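Long-range contact in Ser-thr phosphatase MSPP (Mycobacterium smegmatis, PDB 2JFR), which probably removes phosphate from serine and threonine residues of proteins as a metal-dependent phosphatase of the PPM (PP2C) family: residues A[57-70]-A[96-108]. Sequence-based numbering, arbitrary orientation. Where two conformers were deposited one is given.
Sequences FAAAPDRDGLLEAV and AVFEPGQGGPLVV
Leu66 and Val108 meet tip to tip, CD2 of the leucine 3.7 Å from CG2 of the valine, where helix 63-70 lies along strand 106-108 with its axis 10.0 Å away and only 16° from parallel. Val108 serves three helical side chains with its two methyls: CG2 also takes Leu67 CD2, while the Val70 and Val108 side chains slide past each other in opposite directions, Val70 CG2 4.0 Å from Val108 CG1. Leu66 CD2 rests as well on the methyl of Ala96, the backbone partner of Leu106 across the hairpin; Leu53 of helix 42-59 also touches Leu66. A chi1 of 167° runs the extended chain of Arg63 across Leu106 at about a right angle, Arg63 CG 3.7 Å from Leu106 CD2.

Toward the loop, Phe98 continues the apolar contact. Its ring has Ala96 CB over one face and wedges against the start of the helix, Phe98 CZ lying 3.4 Å from Asp62 C; its CE1 meets the edge of the Phe57 ring. Beyond it, Gln102 NE2 donates to Pro61 O (3.1 Å, in the carbonyl plane, on a lone pair). One water donates to both Pro61 O and Gln102 OE1; a second links Arg63 N to Gln102 O. Asp62 is the helix N-cap, its OD1 accepting from Gly65 N.

The helix thus covers the outer side of one PP2C beta-sandwich sheet through apolar contact, leaving polar, partly water-mediated bonds to the more exposed loop edge.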
ATOM      1  N   PHE A  57      -4.350  -6.129 -15.036  1.00 15.94           N
ATOM      2  CA  PHE A  57      -2.994  -5.741 -15.443  1.00 16.42           C
ATOM      3  C   PHE A  57      -2.403  -6.785 -16.387  1.00 16.46           C
ATOM      4  O   PHE A  57      -1.777  -6.438 -17.365  1.00 17.99           O
ATOM      5  CB  PHE A  57      -2.128  -5.551 -14.207  1.00 17.82           C
ATOM      6  CG  PHE A  57      -0.764  -4.999 -14.560  1.00 17.04           C
ATOM      7  CD1 PHE A  57      -0.655  -3.668 -14.932  1.00 18.99           C
ATOM      8  CD2 PHE A  57       0.362  -5.794 -14.511  1.00 18.39           C
ATOM      9  CE1 PHE A  57       0.625  -3.157 -15.245  1.00 20.93           C
ATOM     10  CE2 PHE A  57       1.638  -5.288 -14.815  1.00 19.52           C
ATOM     11  CZ  PHE A  57       1.749  -3.953 -15.179  1.00 18.91           C
ATOM     12  N   ALA A  58      -2.677  -8.059 -16.112  1.00 16.79           N
ATOM     13  CA  ALA A  58      -2.174  -9.092 -17.005  1.00 18.19           C
ATOM     14  C   ALA A  58      -2.731  -8.961 -18.393  1.00 17.64           C
ATOM     15  O   ALA A  58      -2.066  -9.269 -19.388  1.00 20.30           O
ATOM     16  CB  ALA A  58      -2.567 -10.467 -16.450  1.00 22.23           C
ATOM     17  N   ALA A  59      -3.974  -8.515 -18.515  1.00 17.23           N
ATOM     18  CA  ALA A  59      -4.601  -8.321 -19.798  1.00 18.46           C
ATOM     19  C   ALA A  59      -4.072  -7.104 -20.522  1.00 17.40           C
ATOM     20  O   ALA A  59      -4.205  -7.011 -21.747  1.00 20.68           O
ATOM     21  CB  ALA A  59      -6.097  -8.203 -19.626  1.00 21.74           C
ATOM     22  N   ALA A  60      -3.489  -6.152 -19.838  1.00 17.38           N
ATOM     23  CA  ALA A  60      -3.042  -4.909 -20.424  1.00 17.89           C
ATOM     24  C   ALA A  60      -1.946  -4.290 -19.586  1.00 17.13           C
ATOM     25  O   ALA A  60      -2.186  -3.333 -18.830  1.00 17.61           O
ATOM     26  CB  ALA A  60      -4.200  -3.955 -20.640  1.00 20.57           C
ATOM     27  N   PRO A  61      -0.720  -4.823 -19.645  1.00 16.91           N
ATOM     28  CA  PRO A  61       0.315  -4.407 -18.688  1.00 16.66           C
ATOM     29  C   PRO A  61       1.033  -3.149 -19.142  1.00 16.62           C
ATOM     30  O   PRO A  61       2.209  -3.176 -19.578  1.00 18.70           O
ATOM     31  CB  PRO A  61       1.248  -5.627 -18.604  1.00 17.39           C
ATOM     32  CG  PRO A  61       1.127  -6.259 -19.967  1.00 18.12           C
ATOM     33  CD  PRO A  61      -0.356  -6.094 -20.309  1.00 17.59           C
ATOM     34  N   ASP A  62       0.358  -2.041 -19.094  1.00 16.67           N
ATOM     35  CA  ASP A  62       0.921  -0.728 -19.377  1.00 17.00           C
ATOM     36  C   ASP A  62       0.234   0.252 -18.436  1.00 16.40           C
ATOM     37  O   ASP A  62      -0.612  -0.111 -17.644  1.00 16.61           O
ATOM     38  CB  ASP A  62       0.808  -0.297 -20.839  1.00 17.75           C
ATOM     39  CG  ASP A  62      -0.562  -0.023 -21.355  1.00 18.21           C
ATOM     40  OD1 ASP A  62      -1.567  -0.277 -20.686  1.00 19.90           O
ATOM     41  OD2 ASP A  62      -0.646   0.490 -22.514  1.00 22.93           O
ATOM     42  N   ARG A  63       0.611   1.535 -18.522  1.00 16.90           N
ATOM     43  CA  ARG A  63       0.040   2.517 -17.588  1.00 16.55           C
ATOM     44  C   ARG A  63      -1.465   2.576 -17.688  1.00 16.32           C
ATOM     45  O   ARG A  63      -2.200   2.539 -16.708  1.00 16.73           O
ATOM     46  CB  ARG A  63       0.692   3.883 -17.841  1.00 17.88           C
ATOM     47  CG  ARG A  63      -0.069   4.989 -17.125  1.00 17.74           C
ATOM     48  CD  ARG A  63       0.676   6.280 -17.117  1.00 20.82           C
ATOM     49  NE  ARG A  63      -0.125   7.374 -16.587  1.00 22.89           N
ATOM     50  CZ  ARG A  63       0.331   8.433 -15.957  1.00 19.56           C
ATOM     51  NH1 ARG A  63       1.589   8.548 -15.711  1.00 20.81           N
ATOM     52  NH2 ARG A  63      -0.537   9.337 -15.560  1.00 22.34           N
ATOM     53  N   ASP A  64      -1.987   2.716 -18.918  1.00 17.25           N
ATOM     54  CA  ASP A  64      -3.433   2.837 -19.058  1.00 17.72           C
ATOM     55  C   ASP A  64      -4.149   1.580 -18.601  1.00 17.02           C
ATOM     56  O   ASP A  64      -5.225   1.644 -18.023  1.00 17.69           O
ATOM     57  CB  ASP A  64      -3.783   3.081 -20.525  1.00 22.40           C
ATOM     58  CG  ASP A  64      -3.525   4.511 -20.955  1.00 30.76           C
ATOM     59  OD1 ASP A  64      -3.237   5.370 -20.124  1.00 34.50           O
ATOM     60  OD2 ASP A  64      -3.652   4.780 -22.177  1.00 41.48           O
ATOM     61  N   GLY A  65      -3.523   0.421 -18.842  1.00 17.25           N
ATOM     62  CA  GLY A  65      -4.080  -0.833 -18.393  1.00 16.98           C
ATOM     63  C   GLY A  65      -4.123  -0.982 -16.920  1.00 16.42           C
ATOM     64  O   GLY A  65      -5.064  -1.556 -16.353  1.00 17.60           O
ATOM     65  N   LEU A  66      -3.120  -0.481 -16.247  1.00 16.42           N
ATOM     66  CA  LEU A  66      -3.098  -0.467 -14.788  1.00 16.34           C
ATOM     67  C   LEU A  66      -4.195   0.406 -14.259  1.00 16.06           C
ATOM     68  O   LEU A  66      -4.928   0.024 -13.339  1.00 16.18           O
ATOM     69  CB  LEU A  66      -1.721  -0.003 -14.286  1.00 16.27           C
ATOM     70  CG  LEU A  66      -1.575   0.123 -12.777  1.00 16.50           C
ATOM     71  CD1 LEU A  66      -1.850  -1.202 -12.120  1.00 18.54           C
ATOM     72  CD2 LEU A  66      -0.226   0.680 -12.406  1.00 18.59           C
ATOM     73  N   LEU A  67      -4.337   1.587 -14.833  1.00 16.25           N
ATOM     74  CA  LEU A  67      -5.400   2.489 -14.386  1.00 16.63           C
ATOM     75  C   LEU A  67      -6.767   1.880 -14.621  1.00 16.37           C
ATOM     76  O   LEU A  67      -7.674   1.975 -13.782  1.00 17.02           O
ATOM     77  CB  LEU A  67      -5.285   3.870 -15.024  1.00 17.60           C
ATOM     78  CG  LEU A  67      -4.067   4.633 -14.588  1.00 22.22           C
ATOM     79  CD1 LEU A  67      -3.871   5.836 -15.498  1.00 23.09           C
ATOM     80  CD2 LEU A  67      -4.215   5.059 -13.140  1.00 33.46           C
ATOM     81  N   GLU A  68      -6.956   1.242 -15.775  1.00 16.47           N
ATOM     82  CA  GLU A  68      -8.202   0.528 -16.096  0.62 17.14           C
ATOM     83  C   GLU A  68      -8.463  -0.587 -15.076  1.00 16.65           C
ATOM     84  O   GLU A  68      -9.589  -0.789 -14.654  1.00 17.30           O
ATOM     85  CB  GLU A  68      -8.195  -0.027 -17.501  0.62 17.46           C
ATOM     86  CG  GLU A  68      -9.520  -0.654 -17.904  0.62 21.77           C
ATOM     87  CD  GLU A  68     -10.785   0.090 -17.688  0.62 25.87           C
ATOM     88  OE1 GLU A  68     -10.912   1.334 -17.603  0.62 34.44           O
ATOM     89  OE2 GLU A  68     -11.865  -0.572 -17.632  0.62 35.96           O
ATOM     90  N   ALA A  69      -7.409  -1.297 -14.709  1.00 16.21           N
ATOM     91  CA  ALA A  69      -7.553  -2.411 -13.764  1.00 16.16           C
ATOM     92  C   ALA A  69      -7.978  -1.906 -12.405  1.00 15.87           C
ATOM     93  O   ALA A  69      -8.773  -2.556 -11.723  1.00 16.57           O
ATOM     94  CB  ALA A  69      -6.250  -3.171 -13.683  1.00 16.75           C
ATOM     95  N   VAL A  70      -7.480  -0.734 -12.001  1.00 16.13           N
ATOM     96  CA  VAL A  70      -7.913  -0.145 -10.745  1.00 15.99           C
ATOM     97  C   VAL A  70      -9.390   0.253 -10.833  1.00 16.65           C
ATOM     98  O   VAL A  70     -10.142   0.033  -9.889  1.00 17.06           O
ATOM     99  CB  VAL A  70      -7.008   1.038 -10.388  1.00 17.67           C
ATOM    100  CG1 VAL A  70      -7.567   1.832  -9.184  1.00 19.33           C
ATOM    101  CG2 VAL A  70      -5.579   0.536 -10.086  1.00 18.34           C
ATOM    102  N   ALA A  96       3.831  -0.447 -10.375  1.00 14.44           N
ATOM    103  CA  ALA A  96       4.290  -1.175 -11.528  1.00 14.46           C
ATOM    104  C   ALA A  96       5.691  -0.687 -11.853  1.00 14.48           C
ATOM    105  O   ALA A  96       5.882   0.497 -12.143  1.00 14.60           O
ATOM    106  CB  ALA A  96       3.375  -1.009 -12.723  1.00 16.26           C
ATOM    107  N   VAL A  97       6.663  -1.604 -11.803  1.00 14.69           N
ATOM    108  CA  VAL A  97       8.054  -1.232 -12.049  1.00 14.89           C
ATOM    109  C   VAL A  97       8.313  -1.304 -13.556  1.00 15.07           C
ATOM    110  O   VAL A  97       9.037  -2.181 -14.053  1.00 16.68           O
ATOM    111  CB  VAL A  97       9.046  -2.050 -11.228  1.00 15.74           C
ATOM    112  CG1 VAL A  97      10.422  -1.473 -11.372  1.00 17.71           C
ATOM    113  CG2 VAL A  97       8.621  -2.105  -9.756  1.00 17.03           C
ATOM    114  N   PHE A  98       7.680  -0.403 -14.284  1.00 15.08           N
ATOM    115  CA  PHE A  98       7.863  -0.316 -15.726  1.00 15.36           C
ATOM    116  C   PHE A  98       9.276   0.130 -16.087  1.00 15.07           C
ATOM    117  O   PHE A  98       9.888   0.923 -15.373  1.00 16.12           O
ATOM    118  CB  PHE A  98       6.907   0.704 -16.318  1.00 15.53           C
ATOM    119  CG  PHE A  98       5.442   0.410 -16.218  1.00 15.11           C
ATOM    120  CD1 PHE A  98       4.920  -0.728 -16.809  1.00 16.54           C
ATOM    121  CD2 PHE A  98       4.575   1.274 -15.578  1.00 15.52           C
ATOM    122  CE1 PHE A  98       3.559  -0.969 -16.751  1.00 17.57           C
ATOM    123  CE2 PHE A  98       3.200   1.075 -15.551  1.00 16.36           C
ATOM    124  CZ  PHE A  98       2.718  -0.060 -16.159  1.00 16.96           C
ATOM    125  N   GLU A  99       9.721  -0.365 -17.227  1.00 15.16           N
ATOM    126  CA  GLU A  99      10.920   0.153 -17.863  1.00 15.82           C
ATOM    127  C   GLU A  99      10.684   1.572 -18.357  1.00 15.55           C
ATOM    128  O   GLU A  99       9.543   2.017 -18.547  1.00 15.54           O
ATOM    129  CB  GLU A  99      11.322  -0.744 -19.040  1.00 16.85           C
ATOM    130  CG  GLU A  99      11.739  -2.116 -18.587  1.00 19.00           C
ATOM    131  CD  GLU A  99      12.948  -2.080 -17.686  1.00 20.41           C
ATOM    132  OE1 GLU A  99      14.016  -1.594 -18.110  1.00 23.06           O
ATOM    133  OE2 GLU A  99      12.844  -2.486 -16.515  1.00 22.80           O
ATOM    134  N   PRO A 100      11.749   2.327 -18.663  1.00 17.36           N
ATOM    135  CA  PRO A 100      11.600   3.669 -19.217  1.00 17.51           C
ATOM    136  C   PRO A 100      10.718   3.743 -20.428  1.00 16.36           C
ATOM    137  O   PRO A 100       9.966   4.715 -20.606  1.00 17.30           O
ATOM    138  CB  PRO A 100      13.056   4.076 -19.520  1.00 20.31           C
ATOM    139  CG  PRO A 100      13.832   3.315 -18.540  1.00 25.88           C
ATOM    140  CD  PRO A 100      13.159   1.977 -18.392  1.00 20.19           C
ATOM    141  N   GLY A 101      10.766   2.737 -21.329  1.00 17.25           N
ATOM    142  CA  GLY A 101       9.969   2.766 -22.512  1.00 17.38           C
ATOM    143  C   GLY A 101       8.495   2.756 -22.266  1.00 16.56           C
ATOM    144  O   GLY A 101       7.710   3.203 -23.093  1.00 18.08           O
ATOM    145  N   GLN A 102       8.058   2.265 -21.088  1.00 15.90           N
ATOM    146  CA  GLN A 102       6.674   2.303 -20.665  1.00 16.05           C
ATOM    147  C   GLN A 102       6.422   3.410 -19.651  1.00 16.15           C
ATOM    148  O   GLN A 102       5.377   3.405 -18.991  1.00 17.78           O
ATOM    149  CB  GLN A 102       6.253   0.932 -20.117  1.00 16.49           C
ATOM    150  CG  GLN A 102       6.128  -0.122 -21.219  1.00 16.71           C
ATOM    151  CD  GLN A 102       5.351  -1.286 -20.732  1.00 16.88           C
ATOM    152  OE1 GLN A 102       5.809  -2.018 -19.832  1.00 18.30           O
ATOM    153  NE2 GLN A 102       4.129  -1.466 -21.221  1.00 18.01           N
ATOM    154  N   GLY A 103       7.301   4.391 -19.594  1.00 15.76           N
ATOM    155  CA  GLY A 103       7.148   5.560 -18.767  1.00 16.61           C
ATOM    156  C   GLY A 103       7.809   5.522 -17.432  1.00 15.89           C
ATOM    157  O   GLY A 103       7.773   6.502 -16.697  1.00 17.03           O
ATOM    158  N   GLY A 104       8.480   4.385 -17.094  1.00 15.75           N
ATOM    159  CA  GLY A 104       9.152   4.239 -15.855  1.00 15.87           C
ATOM    160  C   GLY A 104       8.221   3.845 -14.709  1.00 14.92           C
ATOM    161  O   GLY A 104       6.988   3.789 -14.867  1.00 15.30           O
ATOM    162  N   PRO A 105       8.786   3.585 -13.558  1.00 14.75           N
ATOM    163  CA  PRO A 105       8.005   3.071 -12.409  1.00 14.82           C
ATOM    164  C   PRO A 105       6.859   3.998 -12.064  1.00 14.41           C
ATOM    165  O   PRO A 105       7.003   5.242 -12.091  1.00 14.85           O
ATOM    166  CB  PRO A 105       9.019   2.938 -11.320  1.00 16.35           C
ATOM    167  CG  PRO A 105      10.310   2.630 -12.081  1.00 17.54           C
ATOM    168  CD  PRO A 105      10.230   3.565 -13.247  1.00 16.92           C
ATOM    169  N   LEU A 106       5.732   3.409 -11.724  1.00 14.44           N
ATOM    170  CA  LEU A 106       4.489   4.155 -11.507  1.00 14.34           C
ATOM    171  C   LEU A 106       3.797   3.665 -10.244  1.00 14.03           C
ATOM    172  O   LEU A 106       3.769   2.461  -9.996  1.00 15.09           O
ATOM    173  CB  LEU A 106       3.579   3.938 -12.725  1.00 15.31           C
ATOM    174  CG  LEU A 106       2.384   4.915 -12.850  1.00 16.23           C
ATOM    175  CD1 LEU A 106       2.866   6.274 -13.266  1.00 16.78           C
ATOM    176  CD2 LEU A 106       1.404   4.370 -13.823  1.00 18.99           C
ATOM    177  N   VAL A 107       3.252   4.600  -9.501  1.00 13.78           N
ATOM    178  CA  VAL A 107       2.357   4.285  -8.352  1.00 13.98           C
ATOM    179  C   VAL A 107       0.992   4.791  -8.632  1.00 14.11           C
ATOM    180  O   VAL A 107       0.780   5.908  -9.153  1.00 15.24           O
ATOM    181  CB  VAL A 107       2.925   4.792  -7.028  1.00 14.53           C
ATOM    182  CG1 VAL A 107       3.149   6.295  -6.987  1.00 16.29           C
ATOM    183  CG2 VAL A 107       2.060   4.353  -5.839  1.00 15.38           C
ATOM    184  N   VAL A 108      -0.009   3.969  -8.276  1.00 14.19           N
ATOM    185  CA  VAL A 108      -1.419   4.343  -8.292  1.00 14.50           C
ATOM    186  C   VAL A 108      -1.934   4.060  -6.889  1.00 14.68           C
ATOM    187  O   VAL A 108      -1.754   2.956  -6.380  1.00 16.04           O
ATOM    188  CB  VAL A 108      -2.181   3.540  -9.356  1.00 15.48           C
ATOM    189  CG1 VAL A 108      -3.659   3.964  -9.340  1.00 17.46           C
ATOM    190  CG2 VAL A 108      -1.572   3.703 -10.727  1.00 18.12           C
TER
HETATM  191  O   HOH W   1       4.578  -4.352 -19.142  1.00 26.82           O
HETATM  192  O   HOH W   2       2.927   2.349 -20.026  1.00 20.17           O